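PDB 1URU: amphiphysin from Drosophila melanogaster, which senses membrane curvature through its BAR domain, a curved coiled-coil dimer that binds curved membranes, and probably acts in endocytosis. Local coordinates for the interface of chains A and B. Numbering follows the deposited sequence. Chains: chain A/B, Amphiphysin.

The interface of chains A and B. Residues chain A 55-56, 59-60, 62-63; chain B 73, 76-77, 80-81.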
loop_
_atom_site.group_PDB
_atom_site.type_symbol
_atom_site.label_atom_id
_atom_site.label_comp_id
_atom_site.label_asym_id
_atom_site.label_seq_id
_atom_site.Cartn_x
_atom_site.Cartn_y
_atom_site.Cartn_z
ATOM N N ARG A 55 6.662 -13.569 -14.352
ATOM C CA ARG A 55 6.624 -13.428 -12.913
ATOM C C ARG A 55 6.916 -11.973 -12.495
ATOM O O ARG A 55 6.290 -11.454 -11.565
ATOM C CB ARG A 55 7.613 -14.401 -12.266
ATOM C CG ARG A 55 7.845 -14.188 -10.803
ATOM C CD ARG A 55 8.899 -15.103 -10.201
ATOM N NE ARG A 55 8.935 -14.993 -8.747
ATOM C CZ ARG A 55 9.774 -15.640 -7.941
ATOM N NH1 ARG A 55 10.672 -16.494 -8.422
ATOM N NH2 ARG A 55 9.703 -15.426 -6.630
ATOM N N LEU A 56 7.858 -11.308 -13.154
ATOM C CA LEU A 56 8.205 -9.949 -12.760
ATOM C C LEU A 56 7.039 -9.014 -13.054
ATOM O O LEU A 56 6.709 -8.151 -12.249
ATOM C CB LEU A 56 9.452 -9.468 -13.485
ATOM C CG LEU A 56 10.035 -8.150 -12.985
ATOM C CD1 LEU A 56 10.495 -8.300 -11.551
ATOM C CD2 LEU A 56 11.198 -7.718 -13.892
ATOM N N GLU A 59 4.123 -9.734 -10.396
ATOM C CA GLU A 59 4.409 -9.121 -9.102
ATOM C C GLU A 59 4.430 -7.611 -9.133
ATOM O O GLU A 59 3.992 -6.972 -8.193
ATOM C CB GLU A 59 5.750 -9.597 -8.539
ATOM C CG GLU A 59 5.875 -11.106 -8.377
ATOM C CD GLU A 59 4.710 -11.709 -7.620
ATOM O OE1 GLU A 59 4.192 -11.059 -6.670
ATOM O OE2 GLU A 59 4.319 -12.837 -7.992
ATOM N N PHE A 60 4.948 -7.041 -10.211
ATOM C CA PHE A 60 5.052 -5.606 -10.314
ATOM C C PHE A 60 3.661 -5.003 -10.504
ATOM O O PHE A 60 3.374 -3.927 -10.011
ATOM C CB PHE A 60 5.997 -5.183 -11.454
ATOM C CG PHE A 60 6.244 -3.728 -11.475
ATOM C CD1 PHE A 60 6.985 -3.142 -10.478
ATOM C CD2 PHE A 60 5.638 -2.924 -12.406
ATOM C CE1 PHE A 60 7.192 -1.768 -10.455
ATOM C CE2 PHE A 60 5.823 -1.543 -12.390
ATOM C CZ PHE A 60 6.596 -0.964 -11.408
ATOM N N ASN A 62 1.021 -6.317 -9.255
ATOM C CA ASN A 62 0.460 -6.453 -7.925
ATOM C C ASN A 62 0.954 -5.293 -7.045
ATOM O O ASN A 62 0.182 -4.715 -6.310
ATOM C CB ASN A 62 0.813 -7.823 -7.334
ATOM C CG ASN A 62 0.234 -8.020 -5.951
ATOM O OD1 ASN A 62 -0.983 -7.943 -5.766
ATOM N ND2 ASN A 62 1.096 -8.248 -4.966
ATOM N N TYR A 63 2.230 -4.929 -7.191
ATOM C CA TYR A 63 2.838 -3.828 -6.448
ATOM C C TYR A 63 2.175 -2.512 -6.782
ATOM O O TYR A 63 1.884 -1.727 -5.901
ATOM C CB TYR A 63 4.304 -3.737 -6.783
ATOM C CG TYR A 63 5.076 -2.686 -6.034
ATOM C CD1 TYR A 63 5.225 -2.762 -4.658
ATOM C CD2 TYR A 63 5.699 -1.633 -6.706
ATOM C CE1 TYR A 63 5.966 -1.813 -3.949
ATOM C CE2 TYR A 63 6.445 -0.668 -6.005
ATOM C CZ TYR A 63 6.578 -0.785 -4.623
ATOM O OH TYR A 63 7.298 0.124 -3.920
ATOM N N ALA B 73 3.450 -6.885 -0.896
ATOM C CA ALA B 73 3.658 -6.829 -2.335
ATOM C C ALA B 73 5.086 -6.442 -2.662
ATOM O O ALA B 73 5.624 -6.917 -3.643
ATOM C CB ALA B 73 2.687 -5.854 -2.989
ATOM N N THR B 76 7.138 -9.832 -2.262
ATOM C CA THR B 76 7.044 -10.774 -3.378
ATOM C C THR B 76 7.668 -10.194 -4.652
ATOM O O THR B 76 8.105 -10.961 -5.507
ATOM C CB THR B 76 5.598 -11.192 -3.701
ATOM O OG1 THR B 76 4.866 -10.060 -4.182
ATOM C CG2 THR B 76 4.842 -11.659 -2.468
ATOM N N LEU B 77 7.706 -8.860 -4.781
ATOM C CA LEU B 77 8.314 -8.216 -5.955
ATOM C C LEU B 77 9.802 -8.246 -5.829
ATOM O O LEU B 77 10.494 -8.446 -6.801
ATOM C CB LEU B 77 7.859 -6.754 -6.144
ATOM C CG LEU B 77 8.589 -5.911 -7.203
ATOM C CD1 LEU B 77 8.401 -6.515 -8.567
ATOM C CD2 LEU B 77 8.118 -4.473 -7.220
ATOM N N SER B 80 11.230 -11.468 -6.552
ATOM C CA SER B 80 11.359 -11.614 -8.003
ATOM C C SER B 80 12.602 -10.980 -8.551
ATOM O O SER B 80 13.251 -11.570 -9.393
ATOM C CB SER B 80 10.204 -10.964 -8.720
ATOM O OG SER B 80 9.256 -11.942 -8.976
ATOM N N VAL B 81 12.890 -9.755 -8.126
ATOM C CA VAL B 81 14.051 -9.045 -8.607
ATOM C C VAL B 81 15.267 -9.875 -8.218
ATOM O O VAL B 81 16.196 -10.027 -9.013
ATOM C CB VAL B 81 14.196 -7.650 -7.991
ATOM C CG1 VAL B 81 15.525 -7.057 -8.376
ATOM C CG2 VAL B 81 13.064 -6.728 -8.432
HETATM O O HOH W 1 3.770 -7.972 -5.680
#
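Helix 35-84 of chain A packs against its counterpart in chain B in this part of the two-fold BAR-domain dimer interface, a coiled-coil junction that joins the two elongated protomers. B:Leu77, its CG anti to the backbone N (chi1 171°), enters between A:Phe60 and A:Tyr63. Its CD2 methyl sits over one face of the A:Tyr63 ring, toward the rim, 3.7 Å from CG of that ring, and also meets CD1 of A:Phe60, whose side chain runs alongside and points the same way. A:Leu56 crosses the same leucine obliquely, its CD1 touching CD1 of B:Leu77.

Beside this, the chain of A:Glu59 bends at chi2 (-51°) and brings carboxylate OE1 within 2.8 Å of the B:Thr76 hydroxyl OG1, which donates to it from above the carboxylate plane. A water held by B:Thr76 OG1, the A:Glu59 and B:Ala73 carbonyl oxygens and the A:Asn62 amide, whose ND2 is 2.8 Å from the water, also lies at longer range from OE1. An alanine at A:Glu59 would remove the carboxylate that accepts from B:Thr76, and would probably leave the water less firmly held. The extended A:Arg55 brings NE within 3.1 Å of OG of B:Ser80, which lies over the guanidinium face, so any hydrogen bond is bent and probably weak. Apolar packing, a direct hydrogen bond and water-mediated links together help fix the helix pairing, and so probably the curved shape with which the dimer senses membranes.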